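Local coordinates for brain-specific angiogenesis inhibitor 1-associated protein 2-like protein 2 (Mus musculus, PDB 3OK8), which binds phosphoinositides and induces planar or gently curved membrane structures; this chain is its IMD (I-BAR) domain, at residues 17-22 / 119-124; 58-63 / 75-80; 89-94 / 198-203; 104-109 / 187-192. All coordinates share one frame; numbering follows the deposited sequence. Where two conformers were deposited one is given.

Contact 1 (17-22 / 119-124)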
# COMPACT_ATOMS: atom_id res chain seq x y z
N ILE A 17 -23.10 -19.85 24.68
CA ILE A 17 -22.14 -18.76 24.70
C ILE A 17 -20.70 -19.25 24.80
O ILE A 17 -19.84 -18.81 24.04
CB ILE A 17 -22.42 -17.79 25.84
CG1 ILE A 17 -23.71 -17.03 25.57
CG2 ILE A 17 -21.23 -16.85 26.03
CD1 ILE A 17 -24.15 -16.14 26.72
N TYR A 18 -20.44 -20.14 25.75
CA TYR A 18 -19.14 -20.81 25.82
C TYR A 18 -18.82 -21.54 24.52
O TYR A 18 -17.66 -21.62 24.11
CB TYR A 18 -19.10 -21.78 27.00
CG TYR A 18 -18.93 -21.06 28.30
CD1 TYR A 18 -17.77 -20.35 28.56
CD2 TYR A 18 -19.93 -21.08 29.28
CE1 TYR A 18 -17.60 -19.67 29.75
CE2 TYR A 18 -19.77 -20.41 30.47
CZ TYR A 18 -18.61 -19.71 30.70
OH TYR A 18 -18.42 -19.02 31.87
N LYS A 19 -19.84 -22.10 23.89
CA LYS A 19 -19.63 -22.80 22.62
C LYS A 19 -19.40 -21.83 21.46
O LYS A 19 -18.72 -22.18 20.51
CB LYS A 19 -20.74 -23.79 22.31
CG LYS A 19 -20.54 -25.17 22.96
CD LYS A 19 -20.78 -25.14 24.48
CE LYS A 19 -20.22 -26.37 25.17
NZ LYS A 19 -21.02 -27.60 24.88
N SER A 20 -19.97 -20.63 21.54
CA SER A 20 -19.70 -19.61 20.52
C SER A 20 -18.25 -19.19 20.59
O SER A 20 -17.59 -18.98 19.57
CB SER A 20 -20.59 -18.38 20.71
OG SER A 20 -21.83 -18.52 20.05
N ILE A 21 -17.75 -19.06 21.81
CA ILE A 21 -16.38 -18.63 22.02
C ILE A 21 -15.40 -19.70 21.54
O ILE A 21 -14.42 -19.40 20.88
CB ILE A 21 -16.11 -18.30 23.51
CG1 ILE A 21 -16.94 -17.09 23.95
CG2 ILE A 21 -14.62 -18.08 23.77
CD1 ILE A 21 -16.86 -16.80 25.45
N MET A 22 -15.68 -20.96 21.86
CA MET A 22 -14.70 -22.02 21.68
C MET A 22 -14.60 -22.53 20.25
O MET A 22 -13.55 -22.98 19.82
CB MET A 22 -15.00 -23.18 22.63
CG MET A 22 -14.57 -22.93 24.07
SD MET A 22 -15.27 -24.10 25.26
CE MET A 22 -14.30 -25.56 24.89
N ASP A 119 -11.74 -24.23 30.79
CA ASP A 119 -11.80 -24.45 32.23
C ASP A 119 -12.99 -23.72 32.84
O ASP A 119 -13.64 -24.23 33.73
CB ASP A 119 -10.51 -23.96 32.89
CG ASP A 119 -9.31 -24.84 32.56
OD1 ASP A 119 -9.52 -26.04 32.26
OD2 ASP A 119 -8.17 -24.34 32.62
N SER A 120 -13.24 -22.51 32.36
CA SER A 120 -14.38 -21.72 32.80
C SER A 120 -15.67 -22.50 32.54
O SER A 120 -16.47 -22.74 33.45
CB SER A 120 -14.39 -20.38 32.06
OG SER A 120 -15.40 -19.51 32.52
N CYS A 121 -15.85 -22.90 31.30
CA CYS A 121 -17.00 -23.70 30.90
C CYS A 121 -17.15 -24.97 31.73
O CYS A 121 -18.26 -25.33 32.11
CB CYS A 121 -16.91 -24.05 29.42
SG CYS A 121 -18.28 -25.06 28.81
N GLN A 122 -16.04 -25.67 31.99
CA GLN A 122 -16.06 -26.90 32.78
C GLN A 122 -16.47 -26.64 34.21
O GLN A 122 -17.31 -27.35 34.77
CB GLN A 122 -14.69 -27.58 32.78
CG GLN A 122 -14.35 -28.37 31.52
CD GLN A 122 -12.86 -28.68 31.42
OE1 GLN A 122 -12.39 -29.14 30.38
NE2 GLN A 122 -12.12 -28.43 32.50
N HIS A 123 -15.86 -25.63 34.82
CA HIS A 123 -16.20 -25.21 36.17
C HIS A 123 -17.71 -25.00 36.27
O HIS A 123 -18.36 -25.49 37.18
CB HIS A 123 -15.46 -23.93 36.54
CG HIS A 123 -15.67 -23.48 37.95
ND1 HIS A 123 -16.70 -22.64 38.32
CD2 HIS A 123 -14.97 -23.73 39.08
CE1 HIS A 123 -16.63 -22.40 39.61
NE2 HIS A 123 -15.59 -23.05 40.10
N TYR A 124 -18.26 -24.26 35.30
CA TYR A 124 -19.68 -23.97 35.29
C TYR A 124 -20.51 -25.23 35.16
O TYR A 124 -21.43 -25.45 35.94
CB TYR A 124 -20.04 -23.02 34.16
CG TYR A 124 -21.52 -22.97 33.90
CD1 TYR A 124 -22.08 -23.62 32.80
CD2 TYR A 124 -22.37 -22.31 34.77
CE1 TYR A 124 -23.44 -23.58 32.57
CE2 TYR A 124 -23.73 -22.27 34.54
CZ TYR A 124 -24.26 -22.91 33.45
OH TYR A 124 -25.62 -22.86 33.23
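The phenol ring of Tyr-18 is the flat group here, and Cys-121 covers one of its faces. Cys-121 CB lies 4.1 Å from the centroid of the Tyr-18 ring, 25° off the normal, which is a CH-pi contact. Cys-121 CA stands above the same ring, over its centre. The sulfur is farther back: Cys-121 SG is 4.8 Å from the Tyr-18 centroid and approaches obliquely. With SG anti to the backbone N (chi1 179°), Cys-121 SG comes 3.8 Å from Tyr-18 CB. Around the ring's hydroxyl end, Ser-120 OG approaches obliquely, 3.1 Å from Tyr-18 OH. Two neighbours on helix 5-66 also reach the cysteine. Lys-19 CE is 4.3 Å from Cys-121 SG, and Met-22 SD is 4.5 Å from Cys-121 CB. The two helices run nearly antiparallel. Helix 153-217 is close by, with Ala-178 touching the tyrosine, so the buried ring sits where the three helices of the bundle meet. An alanine at Tyr-18 would probably open a gap beneath Cys-121 CB and leave Ser-120 OG without its phenol neighbour. The chemistry is mixed: a ring face packs against carbon and sulfur, while the phenol oxygen has the Ser-120 hydroxyl beside it.

Contact 2 (58-63 / 75-80)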
# COMPACT_ATOMS: atom_id res chain seq x y z
N GLN A 58 16.05 6.44 -9.59
CA GLN A 58 17.27 7.07 -9.09
C GLN A 58 18.41 7.01 -10.12
O GLN A 58 19.07 8.02 -10.37
CB GLN A 58 17.68 6.42 -7.76
CG GLN A 58 18.80 7.10 -7.03
CD GLN A 58 19.25 6.30 -5.82
OE1 GLN A 58 20.30 5.67 -5.84
NE2 GLN A 58 18.42 6.30 -4.76
N LYS A 59 18.62 5.85 -10.74
CA LYS A 59 19.66 5.72 -11.79
C LYS A 59 19.46 6.60 -13.02
O LYS A 59 20.39 7.30 -13.43
CB LYS A 59 19.87 4.27 -12.22
CG LYS A 59 21.07 3.65 -11.55
CD LYS A 59 21.13 4.13 -10.11
CE LYS A 59 22.40 3.69 -9.40
NZ LYS A 59 22.52 4.24 -8.01
N ILE A 60 18.28 6.56 -13.61
CA ILE A 60 17.91 7.56 -14.61
C ILE A 60 18.17 8.99 -14.11
O ILE A 60 18.74 9.80 -14.84
CB ILE A 60 16.44 7.40 -15.03
CG1 ILE A 60 16.23 6.02 -15.66
CG2 ILE A 60 16.05 8.52 -15.98
CD1 ILE A 60 14.81 5.74 -16.17
N GLY A 61 17.79 9.30 -12.88
CA GLY A 61 18.08 10.62 -12.32
C GLY A 61 19.57 10.95 -12.23
O GLY A 61 19.99 12.08 -12.51
N GLU A 62 20.36 9.97 -11.81
CA GLU A 62 21.80 10.12 -11.70
C GLU A 62 22.46 10.37 -13.06
O GLU A 62 23.47 11.05 -13.13
CB GLU A 62 22.40 8.92 -10.97
CG GLU A 62 22.29 9.04 -9.45
CD GLU A 62 22.64 7.77 -8.69
OE1 GLU A 62 23.07 6.77 -9.31
OE2 GLU A 62 22.49 7.77 -7.44
N GLN A 63 21.88 9.83 -14.14
CA GLN A 63 22.35 10.10 -15.50
C GLN A 63 22.08 11.54 -15.89
O GLN A 63 22.94 12.21 -16.46
CB GLN A 63 21.64 9.18 -16.51
CG GLN A 63 21.88 7.70 -16.30
CD GLN A 63 23.35 7.35 -16.30
OE1 GLN A 63 24.19 8.18 -16.61
NE2 GLN A 63 23.67 6.10 -15.95
N GLU A 75 17.84 16.28 -10.55
CA GLU A 75 17.65 16.44 -9.11
C GLU A 75 16.27 15.97 -8.68
O GLU A 75 16.13 15.31 -7.66
CB GLU A 75 17.86 17.89 -8.68
CG GLU A 75 19.31 18.41 -8.81
CD GLU A 75 20.29 17.71 -7.86
OE1 GLU A 75 21.47 18.12 -7.82
OE2 GLU A 75 19.88 16.76 -7.16
N ILE A 76 15.26 16.30 -9.46
CA ILE A 76 13.89 15.95 -9.16
C ILE A 76 13.65 14.45 -9.06
O ILE A 76 12.97 13.98 -8.14
CB ILE A 76 12.92 16.58 -10.17
CG1 ILE A 76 12.94 18.11 -10.00
CG2 ILE A 76 11.53 15.98 -9.99
CD1 ILE A 76 12.20 18.88 -11.07
N LEU A 77 14.21 13.69 -10.00
CA LEU A 77 14.01 12.24 -10.05
C LEU A 77 14.68 11.54 -8.87
O LEU A 77 14.15 10.58 -8.31
CB LEU A 77 14.54 11.67 -11.37
CG LEU A 77 13.83 12.16 -12.63
CD1 LEU A 77 14.68 11.90 -13.91
CD2 LEU A 77 12.46 11.51 -12.75
N VAL A 78 15.86 12.02 -8.52
CA VAL A 78 16.63 11.47 -7.42
C VAL A 78 15.88 11.72 -6.11
O VAL A 78 15.86 10.87 -5.22
CB VAL A 78 18.06 12.08 -7.38
CG1 VAL A 78 18.78 11.74 -6.09
CG2 VAL A 78 18.86 11.57 -8.58
N GLN A 79 15.22 12.87 -6.00
CA GLN A 79 14.48 13.13 -4.77
C GLN A 79 13.06 12.56 -4.76
O GLN A 79 12.37 12.62 -3.76
CB GLN A 79 14.49 14.60 -4.35
CG GLN A 79 14.27 15.62 -5.42
CD GLN A 79 14.49 17.02 -4.88
OE1 GLN A 79 13.93 17.39 -3.85
NE2 GLN A 79 15.32 17.81 -5.57
N MET A 80 12.65 11.99 -5.88
CA MET A 80 11.41 11.24 -5.91
C MET A 80 11.67 9.87 -5.33
O MET A 80 10.89 9.37 -4.52
CB MET A 80 10.87 11.13 -7.33
CG MET A 80 10.17 12.36 -7.85
SD MET A 80 9.77 12.19 -9.60
CE MET A 80 8.72 13.62 -9.85
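The helical hairpin formed by helices 5-66 and 71-147 is tightly packed near its turn, where Gly-61 faces Leu-77 and Val-78. The short segments run antiparallel, with a signed crossing angle of -157° and axes only 7.6 Å apart. Glycine makes this close approach possible. Gly-61 CA lies 3.8 Å from Leu-77 CB, so the backbone of one helix rests directly on a side chain of the other. A beta carbon on Gly-61 would point at the second helix and come 2.9 Å from Val-78 CG2, a clash. Val-78 fills the adjoining position. Its CG2 is anti to the carbonyl carbon and lies 3.8 Å from Gly-61 C. The same methyl also reaches Glu-62 N and Gln-58 O, so it packs on backbone atoms. On another flank, Ile-60 CG2 meets Leu-77 CD1 at 4.2 Å. This apolar pair is covered by Leu-189 of the second subunit, which packs on both residues. On the side of helix 5-66 turned from the contact, Lys-59 NZ forms a salt bridge with Glu-62 OE1 at 2.9 Å, meeting the carboxylate on its syn side. Gln-58 NE2 makes a weak hydrogen bond to Ser-81 OG on helix 71-147. Close antiparallel helix packing at a glycine, next to a hairpin turn and roofed by the partner chain, fits the IMD fold, an antiparallel dimer of three-helix bundles.

Contact 3 (89-94 / 198-203)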
# COMPACT_ATOMS: atom_id res chain seq x y z
N SER A 89 9.74 3.74 4.78
CA SER A 89 10.23 3.63 6.15
C SER A 89 9.07 3.84 7.11
O SER A 89 8.91 3.10 8.07
CB SER A 89 11.32 4.65 6.43
OG SER A 89 12.36 4.54 5.48
N ASP A 90 8.27 4.86 6.81
CA ASP A 90 7.10 5.26 7.56
C ASP A 90 6.09 4.14 7.58
O ASP A 90 5.44 3.90 8.59
CB ASP A 90 6.46 6.48 6.90
CG ASP A 90 7.07 7.78 7.36
OD1 ASP A 90 7.92 7.74 8.28
OD2 ASP A 90 6.70 8.84 6.81
N LEU A 91 5.94 3.47 6.44
CA LEU A 91 4.91 2.46 6.33
C LEU A 91 5.30 1.15 7.00
O LEU A 91 4.44 0.47 7.57
CB LEU A 91 4.48 2.24 4.89
CG LEU A 91 3.29 1.27 4.79
CD1 LEU A 91 2.01 1.94 5.28
CD2 LEU A 91 3.11 0.71 3.38
N GLU A 92 6.58 0.79 6.96
CA GLU A 92 7.01 -0.45 7.61
C GLU A 92 6.97 -0.29 9.15
O GLU A 92 7.35 -1.20 9.89
CB GLU A 92 8.37 -0.93 7.09
CG GLU A 92 8.43 -2.44 6.81
CD GLU A 92 9.39 -2.82 5.67
OE1 GLU A 92 9.80 -1.94 4.88
OE2 GLU A 92 9.74 -4.02 5.57
N VAL A 93 6.48 0.86 9.61
CA VAL A 93 6.23 1.07 11.03
C VAL A 93 4.85 0.56 11.39
O VAL A 93 4.68 -0.19 12.34
CB VAL A 93 6.31 2.55 11.43
CG1 VAL A 93 6.14 2.70 12.93
CG2 VAL A 93 7.63 3.18 10.94
N VAL A 94 3.86 0.99 10.61
CA VAL A 94 2.50 0.49 10.70
C VAL A 94 2.44 -1.02 10.51
O VAL A 94 1.71 -1.73 11.22
CB VAL A 94 1.64 1.15 9.61
CG1 VAL A 94 0.17 0.78 9.76
CG2 VAL A 94 1.86 2.67 9.62
N ASN A 198 -5.13 3.75 14.11
CA ASN A 198 -4.56 4.98 14.63
C ASN A 198 -3.13 5.22 14.14
O ASN A 198 -2.78 6.33 13.74
CB ASN A 198 -4.59 4.99 16.15
CG ASN A 198 -5.09 6.30 16.71
OD1 ASN A 198 -4.57 6.81 17.71
ND2 ASN A 198 -6.11 6.86 16.06
N THR A 199 -2.30 4.18 14.20
CA THR A 199 -0.94 4.27 13.67
C THR A 199 -0.99 4.61 12.18
O THR A 199 -0.21 5.42 11.69
CB THR A 199 -0.15 2.97 13.88
OG1 THR A 199 -0.66 1.96 13.01
CG2 THR A 199 -0.27 2.49 15.31
N PHE A 200 -1.93 3.99 11.48
CA PHE A 200 -2.03 4.16 10.04
C PHE A 200 -2.52 5.54 9.68
O PHE A 200 -2.08 6.12 8.68
CB PHE A 200 -2.95 3.11 9.43
CG PHE A 200 -3.13 3.25 7.95
CD1 PHE A 200 -2.11 2.89 7.07
CD2 PHE A 200 -4.31 3.76 7.43
CE1 PHE A 200 -2.26 3.01 5.69
CE2 PHE A 200 -4.48 3.89 6.05
CZ PHE A 200 -3.46 3.51 5.18
N LEU A 201 -3.45 6.05 10.49
CA LEU A 201 -3.85 7.45 10.42
C LEU A 201 -2.64 8.39 10.56
O LEU A 201 -2.53 9.40 9.86
CB LEU A 201 -4.88 7.76 11.50
CG LEU A 201 -5.54 9.13 11.41
CD1 LEU A 201 -5.75 9.52 9.95
CD2 LEU A 201 -6.85 9.12 12.18
N GLN A 202 -1.73 8.05 11.47
CA GLN A 202 -0.54 8.87 11.71
C GLN A 202 0.36 8.91 10.48
O GLN A 202 0.90 9.95 10.11
CB GLN A 202 0.25 8.36 12.91
CG GLN A 202 -0.23 8.94 14.23
CD GLN A 202 -0.21 10.46 14.24
OE1 GLN A 202 0.87 11.08 14.22
NE2 GLN A 202 -1.39 11.07 14.29
N PHE A 203 0.54 7.75 9.87
CA PHE A 203 1.31 7.65 8.65
C PHE A 203 0.68 8.50 7.55
O PHE A 203 1.39 9.15 6.78
CB PHE A 203 1.41 6.19 8.21
CG PHE A 203 1.67 6.01 6.75
CD1 PHE A 203 2.97 5.97 6.27
CD2 PHE A 203 0.62 5.88 5.86
CE1 PHE A 203 3.21 5.81 4.92
CE2 PHE A 203 0.86 5.72 4.51
CZ PHE A 203 2.16 5.68 4.04
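Phe-203 and Val-94 bury the most surface in this contact, and Leu-91 comes next. The Phe-203 ring is met on one face by Leu-91, whose CD1 lies 3.9 Å from the Phe-203 centroid and only 9° off the normal. This is a CH-pi contact set almost centrally on the ring. Leu-91 CB continues the packing, 3.8 Å from Phe-203 CE1. Asp-90 takes the edge of the same ring: its CB lies in the ring plane, 3.6 Å from Phe-203 CD1. An aspartate methylene, rather than its carboxylate, thus makes the contact. The same Leu-91 CD1 is also 4.4 Å from Phe-200 CE1, at the edge of that second ring, so one methyl serves both phenylalanines. Segments 89-94 and 198-203, on helices 71-147 and 153-217, run antiparallel here, as parts of two members of the IMD three-helix bundle. Helix 5-66 is the third. Phe-200 also packs on Leu-211 of the second subunit, which brings the dimer partner to this layer. An alanine at Phe-203 would probably leave Leu-91 CD1 without the ring face beneath it and open a gap beside Asp-90 CB. Val-94 divides its two methyls. CG2 sits 3.8 Å from Phe-203 CB, the two side chains crossing at about a right angle. CG1, anti to the backbone N (chi1 -174°), lies 3.9 Å from Phe-200 CB and 3.6 Å from Thr-199 OG1. That hydroxyl is hydrogen-bonded to Leu-196 O, one turn back on its own helix.

Contact 4 (104-109 / 187-192)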
# COMPACT_ATOMS: atom_id res chain seq x y z
N GLN A 104 1.47 -11.29 16.57
CA GLN A 104 2.22 -12.13 17.51
C GLN A 104 1.41 -12.34 18.79
O GLN A 104 1.61 -13.31 19.54
CB GLN A 104 3.57 -11.51 17.85
CG GLN A 104 4.61 -11.59 16.76
CD GLN A 104 5.92 -10.93 17.16
OE1 GLN A 104 6.74 -10.60 16.32
NE2 GLN A 104 6.12 -10.75 18.46
N HIS A 105 0.50 -11.42 19.05
CA HIS A 105 -0.31 -11.49 20.25
C HIS A 105 -1.32 -12.64 20.18
O HIS A 105 -1.45 -13.43 21.11
CB HIS A 105 -1.03 -10.16 20.48
CG HIS A 105 -1.48 -9.97 21.89
ND1 HIS A 105 -2.79 -10.16 22.29
CD2 HIS A 105 -0.80 -9.62 23.01
CE1 HIS A 105 -2.90 -9.93 23.58
NE2 HIS A 105 -1.70 -9.60 24.05
N MET A 106 -2.03 -12.72 19.06
CA MET A 106 -3.07 -13.73 18.90
C MET A 106 -2.51 -15.15 18.88
O MET A 106 -3.01 -16.01 19.60
CB MET A 106 -3.90 -13.46 17.65
CG MET A 106 -4.91 -12.33 17.81
SD MET A 106 -5.61 -11.85 16.21
CE MET A 106 -6.29 -10.24 16.61
N GLU A 107 -1.47 -15.40 18.09
CA GLU A 107 -0.90 -16.75 18.06
C GLU A 107 -0.26 -17.15 19.39
O GLU A 107 -0.16 -18.34 19.72
CB GLU A 107 0.06 -16.92 16.88
CG GLU A 107 1.07 -15.78 16.70
CD GLU A 107 2.32 -15.95 17.56
OE1 GLU A 107 2.40 -16.97 18.29
OE2 GLU A 107 3.21 -15.06 17.49
N LYS A 108 0.16 -16.16 20.17
CA LYS A 108 0.84 -16.41 21.44
C LYS A 108 -0.15 -16.73 22.55
O LYS A 108 0.18 -17.40 23.53
CB LYS A 108 1.67 -15.19 21.83
CG LYS A 108 3.01 -15.54 22.46
CD LYS A 108 3.51 -14.48 23.44
CE LYS A 108 4.48 -15.09 24.44
NZ LYS A 108 5.44 -16.04 23.79
N ASN A 109 -1.38 -16.25 22.39
CA ASN A 109 -2.37 -16.33 23.45
C ASN A 109 -3.64 -17.09 23.05
O ASN A 109 -4.42 -17.51 23.92
CB ASN A 109 -2.72 -14.92 23.94
CG ASN A 109 -1.54 -14.20 24.56
OD1 ASN A 109 -0.98 -13.28 23.97
ND2 ASN A 109 -1.15 -14.63 25.75
N ARG A 187 -14.40 -6.92 22.19
CA ARG A 187 -13.78 -5.64 22.52
C ARG A 187 -12.27 -5.64 22.30
O ARG A 187 -11.71 -4.63 21.91
CB ARG A 187 -14.09 -5.25 23.96
CG ARG A 187 -13.23 -4.11 24.50
CD ARG A 187 -13.78 -3.52 25.81
NE ARG A 187 -15.06 -2.85 25.60
CZ ARG A 187 -16.20 -3.19 26.20
NH1 ARG A 187 -17.31 -2.51 25.90
NH2 ARG A 187 -16.23 -4.18 27.08
N PHE A 188 -11.62 -6.76 22.61
CA PHE A 188 -10.17 -6.86 22.48
C PHE A 188 -9.79 -6.84 21.00
O PHE A 188 -8.76 -6.31 20.63
CB PHE A 188 -9.66 -8.13 23.15
CG PHE A 188 -8.43 -8.74 22.49
CD1 PHE A 188 -8.55 -9.51 21.33
CD2 PHE A 188 -7.17 -8.57 23.05
CE1 PHE A 188 -7.43 -10.08 20.74
CE2 PHE A 188 -6.05 -9.14 22.47
CZ PHE A 188 -6.18 -9.89 21.30
N LEU A 189 -10.64 -7.44 20.16
CA LEU A 189 -10.42 -7.47 18.72
C LEU A 189 -10.60 -6.07 18.17
O LEU A 189 -9.76 -5.55 17.42
CB LEU A 189 -11.38 -8.46 18.05
CG LEU A 189 -11.02 -8.97 16.66
CD1 LEU A 189 -9.58 -9.48 16.64
CD2 LEU A 189 -12.00 -10.06 16.21
N ALA A 190 -11.70 -5.44 18.56
CA ALA A 190 -11.97 -4.06 18.18
C ALA A 190 -10.88 -3.08 18.66
O ALA A 190 -10.54 -2.15 17.95
CB ALA A 190 -13.34 -3.63 18.66
N GLU A 191 -10.33 -3.29 19.85
CA GLU A 191 -9.35 -2.35 20.40
C GLU A 191 -8.02 -2.45 19.65
O GLU A 191 -7.45 -1.44 19.27
CB GLU A 191 -9.14 -2.56 21.91
CG GLU A 191 -10.40 -2.29 22.76
CD GLU A 191 -10.15 -2.31 24.28
OE1 GLU A 191 -9.14 -2.90 24.74
OE2 GLU A 191 -10.97 -1.75 25.04
N LYS A 192 -7.54 -3.67 19.45
CA LYS A 192 -6.29 -3.88 18.72
C LYS A 192 -6.36 -3.30 17.31
O LYS A 192 -5.37 -2.82 16.79
CB LYS A 192 -5.95 -5.36 18.65
CG LYS A 192 -5.47 -5.93 19.97
CD LYS A 192 -4.04 -5.54 20.22
CE LYS A 192 -3.39 -6.52 21.18
NZ LYS A 192 -2.13 -5.94 21.72
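Lys-192 reaches from helix 153-217 across the imidazole of His-105. Its CB points toward helix 71-147. Its CG lies above one face of the Phe-188 ring, offset toward the rim. The chain then bends, with chi2 at -78° placing CD, and is extended beyond. Lys-192 CE comes over one face of the His-105 ring, 4.0 Å from its centroid, in a CH-pi contact. At the tip, Lys-192 NZ is 4.1 Å from His-105 CD2 and is hydrogen-bonded to the backbone O of Asp-101. An ammonium so near the imidazole would be expected to disfavour a second positive charge there. His-105 also meets Phe-188. The two rings touch rim to rim, planes at 29°, with neither over the other's face. His-105 ND1 lies in the plane of the Phe-188 ring at its edge, 3.4 Å from Phe-188 CE2. On the buried side, Met-106 CE presses on Leu-189 CD1 at 3.4 Å, tighter than usual for two carbons. Met-106 CE is also 4.3 Å from Phe-188 CE1. Met-106 touches Val-33 and Leu-189 touches Leu-29, both on helix 5-66, while Ile-60 of the second subunit packs on Leu-189. The segment axes are 12.8 Å apart, so long side chains span the space between the backbones. Packing of three long helices against one another and a partner chain belongs to the dimeric I-BAR fold.

How the contacts relate
All four contacts use helix 71-147, and their segments follow it in the order contact 2, contact 3, contact 4, contact 1. Contacts 1 and 2 pair it with helix 5-66. Contacts 3 and 4 pair it with helix 153-217. The centres of contacts 2 and 3 are 26 Å apart, and those of contacts 3 and 4, and of contacts 4 and 1, are 19 Å apart. Contacts 1 and 2 are 61 Å apart, on opposite sides of the chain's centre. None touches another. Contact 4 lies near the middle of the chain. Contacts 2, 3 and 4 also touch the second subunit, so intrachain packing and dimerisation share much of this elongated IMD bundle.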